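Long-range contacts in putative uncharacterized protein (Magnetospirillum magneticum, PDB 3TBN), which binds two [2Fe-2S] clusters through two CDGSH-type motifs, its wider cellular role remaining unestablished: residues P19-V24 against T65-G70; G27-W32 against A57-K62. One frame throughout, in Å; residues are numbered along the deposited sequence.

Contact 1: P19-V24 against T65-G70; sequences PYPVTV and TAYFCG. With FES (Fe2/s2 (inorganic) cluster), chain C.
Strands 20-24 and 64-68 pair as one of the two two-stranded antiparallel sheets of this CDGSH protein, and the pairing runs down to a [2Fe-2S] cluster. Two backbone bonds join Tyr20 with Phe68 and two join Val22 with Ala66; in the straightest, Tyr20 N meets Phe68 O at 167°. On the face carrying Phe68, side chains crowd round the rim of its ring. Val22 brings CG2 to within 3.9 Å of Phe68 CD2 and Val24 meets it tip to tip, CG1 lying 4.0 Å from CE2, while the same Val24 methyl fits against Ala66 CB. Phe43 meets this ring edge-to-face, and Tyr58 nearly perpendicular. An alanine in place of Phe68 would probably loosen both valines, which would lose their shared aromatic rim. On the other face, Pro21 sets CG obliquely against Tyr67 CE2, and one water joins Thr23 OG1 to Thr65 OG1. Gly70 presents its CA to the edge of the Tyr20 ring, 3.6 Å from CE2, so tightly that a beta carbon would clash there. Next to it, Cys69 turns SG anti to its backbone N (chi1 172°) and binds FE2 of the cluster at 2.4 Å.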
loop_
_atom_site.group_PDB
_atom_site.type_symbol
_atom_site.label_atom_id
_atom_site.label_comp_id
_atom_site.label_asym_id
_atom_site.label_seq_id
_atom_site.Cartn_x
_atom_site.Cartn_y
_atom_site.Cartn_z
ATOM N N PRO A 19 -1.503 8.341 4.434
ATOM C CA PRO A 19 -2.463 7.529 3.687
ATOM C C PRO A 19 -2.970 8.204 2.417
ATOM O O PRO A 19 -2.864 9.422 2.245
ATOM C CB PRO A 19 -3.608 7.342 4.686
ATOM C CG PRO A 19 -3.515 8.519 5.589
ATOM C CD PRO A 19 -2.050 8.803 5.720
ATOM N N TYR A 20 -3.521 7.379 1.535
ATOM C CA TYR A 20 -4.221 7.822 0.344
ATOM C C TYR A 20 -5.711 7.574 0.549
ATOM O O TYR A 20 -6.177 6.441 0.433
ATOM C CB TYR A 20 -3.762 7.019 -0.867
ATOM C CG TYR A 20 -2.378 7.348 -1.376
ATOM C CD1 TYR A 20 -2.185 8.376 -2.286
ATOM C CD2 TYR A 20 -1.269 6.611 -0.978
ATOM C CE1 TYR A 20 -0.924 8.676 -2.776
ATOM C CE2 TYR A 20 -0.004 6.901 -1.465
ATOM C CZ TYR A 20 0.163 7.930 -2.363
ATOM O OH TYR A 20 1.423 8.209 -2.843
ATOM N N PRO A 21 -6.477 8.626 0.857
ATOM C CA PRO A 21 -7.920 8.446 1.014
ATOM C C PRO A 21 -8.564 8.228 -0.342
ATOM O O PRO A 21 -8.267 8.957 -1.291
ATOM C CB PRO A 21 -8.385 9.777 1.619
ATOM C CG PRO A 21 -7.137 10.507 2.018
ATOM C CD PRO A 21 -6.060 10.010 1.120
ATOM N N VAL A 22 -9.437 7.239 -0.433
ATOM C CA VAL A 22 -10.142 6.968 -1.675
ATOM C C VAL A 22 -11.572 6.590 -1.342
ATOM O O VAL A 22 -11.809 5.756 -0.475
ATOM C CB VAL A 22 -9.502 5.812 -2.467
ATOM C CG1 VAL A 22 -10.255 5.598 -3.773
ATOM C CG2 VAL A 22 -8.025 6.081 -2.729
ATOM N N THR A 23 -12.525 7.212 -2.021
ATOM C CA THR A 23 -13.917 6.813 -1.902
ATOM C C THR A 23 -14.076 5.506 -2.657
ATOM O O THR A 23 -13.754 5.434 -3.841
ATOM C CB THR A 23 -14.848 7.887 -2.480
ATOM O OG1 THR A 23 -14.628 9.120 -1.784
ATOM C CG2 THR A 23 -16.302 7.466 -2.330
ATOM N N VAL A 24 -14.539 4.470 -1.962
ATOM C CA VAL A 24 -14.679 3.145 -2.550
ATOM C C VAL A 24 -16.141 2.735 -2.688
ATOM O O VAL A 24 -17.018 3.221 -1.965
ATOM C CB VAL A 24 -13.904 2.074 -1.736
ATOM C CG1 VAL A 24 -12.404 2.331 -1.815
ATOM C CG2 VAL A 24 -14.381 2.027 -0.285
ATOM N N THR A 65 -15.067 5.977 2.679
ATOM C CA THR A 65 -13.688 6.352 2.414
ATOM C C THR A 65 -12.751 5.323 3.027
ATOM O O THR A 65 -12.841 5.028 4.215
ATOM C CB THR A 65 -13.355 7.736 2.999
ATOM O OG1 THR A 65 -14.237 8.719 2.443
ATOM C CG2 THR A 65 -11.915 8.115 2.687
ATOM N N ALA A 66 -11.869 4.771 2.201
ATOM C CA ALA A 66 -10.794 3.911 2.674
ATOM C C ALA A 66 -9.493 4.701 2.656
ATOM O O ALA A 66 -9.149 5.319 1.655
ATOM C CB ALA A 66 -10.674 2.683 1.793
ATOM N N TYR A 67 -8.781 4.686 3.774
ATOM C CA TYR A 67 -7.476 5.312 3.881
ATOM C C TYR A 67 -6.421 4.247 3.625
ATOM O O TYR A 67 -6.000 3.530 4.531
ATOM C CB TYR A 67 -7.307 5.962 5.253
ATOM C CG TYR A 67 -8.213 7.156 5.429
ATOM C CD1 TYR A 67 -9.557 6.994 5.731
ATOM C CD2 TYR A 67 -7.730 8.444 5.262
ATOM C CE1 TYR A 67 -10.395 8.089 5.882
ATOM C CE2 TYR A 67 -8.557 9.546 5.409
ATOM C CZ TYR A 67 -9.889 9.360 5.717
ATOM O OH TYR A 67 -10.713 10.452 5.864
ATOM N N PHE A 68 -6.030 4.119 2.364
ATOM C CA PHE A 68 -5.047 3.127 1.971
ATOM C C PHE A 68 -3.651 3.551 2.419
ATOM O O PHE A 68 -3.307 4.729 2.408
ATOM C CB PHE A 68 -5.076 2.930 0.458
ATOM C CG PHE A 68 -6.285 2.199 -0.037
ATOM C CD1 PHE A 68 -6.392 0.826 0.114
ATOM C CD2 PHE A 68 -7.309 2.878 -0.669
ATOM C CE1 PHE A 68 -7.503 0.147 -0.356
ATOM C CE2 PHE A 68 -8.415 2.203 -1.140
ATOM C CZ PHE A 68 -8.512 0.840 -0.982
ATOM N N CYS A 69 -2.844 2.581 2.814
ATOM C CA CYS A 69 -1.497 2.858 3.281
ATOM C C CYS A 69 -0.595 3.323 2.133
ATOM O O CYS A 69 -0.514 2.678 1.087
ATOM C CB CYS A 69 -0.932 1.606 3.953
ATOM S SG CYS A 69 0.814 1.685 4.411
ATOM N N GLY A 70 0.061 4.462 2.334
ATOM C CA GLY A 70 1.013 5.000 1.381
ATOM C C GLY A 70 2.464 4.668 1.697
ATOM O O GLY A 70 3.306 4.670 0.799
HETATM FE FE1 FES C . -0.335 5.098 7.468
HETATM FE FE2 FES C . 1.193 3.424 5.963
HETATM S S1 FES C . 0.381 5.412 5.376
HETATM S S2 FES C . 0.426 3.080 8.018
HETATM O O HOH W 1 -15.938 9.141 0.682
#

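Contact 2: G27-W32 against A57-K62; sequences GKTYHW and AYTPDK
The Tyr30 ring receives its neighbours at the edge: Tyr58 O lies in its plane, and the CD methylene of Pro60 comes up 4.0 Å from Tyr30 CD2, the proline and the tyrosine crossing at about a right angle. Tyr58 is turned differently, with Pro60 N above one face of its ring, offset toward the rim. Its CG stands anti to the backbone N (chi1 174°), whereas the CG of Tyr30 lies beside its own N, so the two paired tyrosines leave the same side of the sheet along different paths. The imidazole of His31 meets Ala57 CB obliquely on the opposite side.

Beneath the rings, Tyr30 and Tyr58 form an antiparallel hydrogen-bonded pair. Tyr30 N gives an almost straight bond to Tyr58 O, 177° at the hydrogen, though from above the carbonyl plane; the return bond from Tyr58 N to Tyr30 O lies in the plane of its acceptor. Beyond the strands the threonines take over: Thr29 OG1 and Thr59 OG1 are hydrogen-bonded at 2.8 Å, both hydroxyls set beside their own backbone N. Thr59 CG2 rests 3.6 Å from Gly27 C, and Gly27 N closes this end with a bond to Pro60 O nearly along the C=O axis.

The Tyr30 hydroxyl bonds Glu25 N, and the Lys28 ammonium (NZ) forms a salt bridge with Glu25 OE1. With no helices in the chain, this surface pairing of strands 30-32 and 56-58, far apart in sequence, lies against strand 20-24, where Val24 touches both Tyr30 and Pro60.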
loop_
_atom_site.group_PDB
_atom_site.type_symbol
_atom_site.label_atom_id
_atom_site.label_comp_id
_atom_site.label_asym_id
_atom_site.label_seq_id
_atom_site.Cartn_x
_atom_site.Cartn_y
_atom_site.Cartn_z
ATOM N N GLY A 27 -18.508 -3.770 -2.768
ATOM C CA GLY A 27 -18.433 -4.971 -3.574
ATOM C C GLY A 27 -17.432 -4.941 -4.715
ATOM O O GLY A 27 -17.266 -5.954 -5.391
ATOM N N LYS A 28 -16.781 -3.803 -4.950
ATOM C CA LYS A 28 -15.759 -3.719 -5.985
ATOM C C LYS A 28 -14.402 -4.049 -5.377
ATOM O O LYS A 28 -14.112 -3.654 -4.254
ATOM C CB LYS A 28 -15.742 -2.322 -6.612
ATOM C CG LYS A 28 -14.684 -2.145 -7.689
ATOM C CD LYS A 28 -14.897 -0.875 -8.489
ATOM C CE LYS A 28 -16.026 -1.043 -9.490
ATOM N NZ LYS A 28 -16.153 0.151 -10.362
ATOM N N THR A 29 -13.582 -4.791 -6.112
ATOM C CA THR A 29 -12.265 -5.172 -5.630
ATOM C C THR A 29 -11.204 -4.182 -6.100
ATOM O O THR A 29 -11.073 -3.905 -7.293
ATOM C CB THR A 29 -11.897 -6.588 -6.093
ATOM O OG1 THR A 29 -12.900 -7.514 -5.651
ATOM C CG2 THR A 29 -10.547 -7.000 -5.538
ATOM N N TYR A 30 -10.466 -3.658 -5.125
ATOM C CA TYR A 30 -9.348 -2.746 -5.334
ATOM C C TYR A 30 -8.056 -3.511 -5.099
ATOM O O TYR A 30 -7.990 -4.392 -4.249
ATOM C CB TYR A 30 -9.451 -1.553 -4.367
ATOM C CG TYR A 30 -10.705 -0.752 -4.609
ATOM C CD1 TYR A 30 -10.686 0.377 -5.416
ATOM C CD2 TYR A 30 -11.926 -1.165 -4.090
ATOM C CE1 TYR A 30 -11.842 1.085 -5.684
ATOM C CE2 TYR A 30 -13.087 -0.461 -4.351
ATOM C CZ TYR A 30 -13.039 0.658 -5.151
ATOM O OH TYR A 30 -14.198 1.345 -5.412
ATOM N N HIS A 31 -7.023 -3.168 -5.849
ATOM C CA HIS A 31 -5.752 -3.864 -5.747
ATOM C C HIS A 31 -4.707 -2.886 -5.254
ATOM O O HIS A 31 -4.236 -2.026 -5.992
ATOM C CB HIS A 31 -5.400 -4.487 -7.093
ATOM C CG HIS A 31 -6.466 -5.408 -7.593
ATOM N ND1 HIS A 31 -6.521 -6.737 -7.238
ATOM C CD2 HIS A 31 -7.557 -5.179 -8.361
ATOM C CE1 HIS A 31 -7.580 -7.297 -7.794
ATOM N NE2 HIS A 31 -8.225 -6.372 -8.481
ATOM N N TRP A 32 -4.407 -2.986 -3.966
ATOM C CA TRP A 32 -3.494 -2.072 -3.296
ATOM C C TRP A 32 -2.051 -2.379 -3.644
ATOM O O TRP A 32 -1.626 -3.536 -3.592
ATOM C CB TRP A 32 -3.691 -2.213 -1.793
ATOM C CG TRP A 32 -2.759 -1.404 -0.950
ATOM C CD1 TRP A 32 -2.754 -0.050 -0.805
ATOM C CD2 TRP A 32 -1.714 -1.902 -0.104
ATOM N NE1 TRP A 32 -1.772 0.330 0.077
ATOM C CE2 TRP A 32 -1.117 -0.789 0.522
ATOM C CE3 TRP A 32 -1.227 -3.180 0.182
ATOM C CZ2 TRP A 32 -0.061 -0.918 1.426
ATOM C CZ3 TRP A 32 -0.172 -3.304 1.074
ATOM C CH2 TRP A 32 0.396 -2.181 1.686
ATOM N N ALA A 57 -5.579 -7.544 -2.562
ATOM C CA ALA A 57 -6.959 -7.310 -2.956
ATOM C C ALA A 57 -7.783 -6.865 -1.755
ATOM O O ALA A 57 -7.651 -7.413 -0.659
ATOM C CB ALA A 57 -7.549 -8.572 -3.566
ATOM N N TYR A 58 -8.649 -5.883 -1.976
ATOM C CA TYR A 58 -9.477 -5.313 -0.926
ATOM C C TYR A 58 -10.862 -5.070 -1.498
ATOM O O TYR A 58 -11.015 -4.322 -2.453
ATOM C CB TYR A 58 -8.875 -3.993 -0.442
ATOM C CG TYR A 58 -9.734 -3.245 0.552
ATOM C CD1 TYR A 58 -9.791 -3.635 1.882
ATOM C CD2 TYR A 58 -10.478 -2.140 0.161
ATOM C CE1 TYR A 58 -10.576 -2.951 2.791
ATOM C CE2 TYR A 58 -11.260 -1.453 1.060
ATOM C CZ TYR A 58 -11.307 -1.860 2.372
ATOM O OH TYR A 58 -12.088 -1.171 3.271
ATOM N N THR A 59 -11.869 -5.709 -0.911
ATOM C CA THR A 59 -13.240 -5.566 -1.375
ATOM C C THR A 59 -14.093 -5.077 -0.214
ATOM O O THR A 59 -14.419 -5.848 0.684
ATOM C CB THR A 59 -13.804 -6.904 -1.878
ATOM O OG1 THR A 59 -12.908 -7.476 -2.839
ATOM C CG2 THR A 59 -15.176 -6.702 -2.508
ATOM N N PRO A 60 -14.446 -3.786 -0.213
ATOM C CA PRO A 60 -15.215 -3.263 0.919
ATOM C C PRO A 60 -16.654 -3.749 0.909
ATOM O O PRO A 60 -17.247 -3.922 -0.153
ATOM C CB PRO A 60 -15.149 -1.747 0.718
ATOM C CG PRO A 60 -14.954 -1.570 -0.748
ATOM C CD PRO A 60 -14.141 -2.744 -1.210
ATOM N N ASP A 61 -17.204 -3.971 2.099
ATOM C CA ASP A 61 -18.586 -4.413 2.246
ATOM C C ASP A 61 -19.560 -3.285 1.921
ATOM O O ASP A 61 -20.662 -3.525 1.426
ATOM C CB ASP A 61 -18.839 -4.907 3.674
ATOM C CG ASP A 61 -18.073 -6.174 4.001
ATOM O OD1 ASP A 61 -17.941 -7.042 3.113
ATOM O OD2 ASP A 61 -17.607 -6.306 5.153
ATOM N N LYS A 62 -19.151 -2.053 2.202
ATOM C CA LYS A 62 -20.011 -0.905 1.949
ATOM C C LYS A 62 -19.235 0.300 1.430
ATOM O O LYS A 62 -18.007 0.361 1.520
ATOM C CB LYS A 62 -20.799 -0.537 3.212
ATOM C CG LYS A 62 -19.953 -0.307 4.453
ATOM C CD LYS A 62 -20.841 -0.121 5.676
ATOM C CE LYS A 62 -20.101 0.539 6.827
ATOM N NZ LYS A 62 -21.022 0.883 7.946
#

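Contacts 1 and 2 are the two antiparallel strand pairs of the chain, their centres about 11 Å apart. Strand 20-24 leads into 30-32 and 56-58 into 64-68, so each link in the chain passes from one pair to the other. Aromatic and aliphatic packing joins them: Phe68 CZ lies 3.7 Å from Tyr58 CD2, and Val24 CG2 the same distance from Pro60 CG. A probable hydrogen bond of 2.8 Å from Trp32 NE1 to Cys69 O ties contact 2 to a cluster ligand of contact 1. Each pair neighbours a different cluster: contact 1 supplies Cys69, while the His31 side chain of contact 2 comes about 4 Å (nearest atoms) from that of Cys44, at the other site.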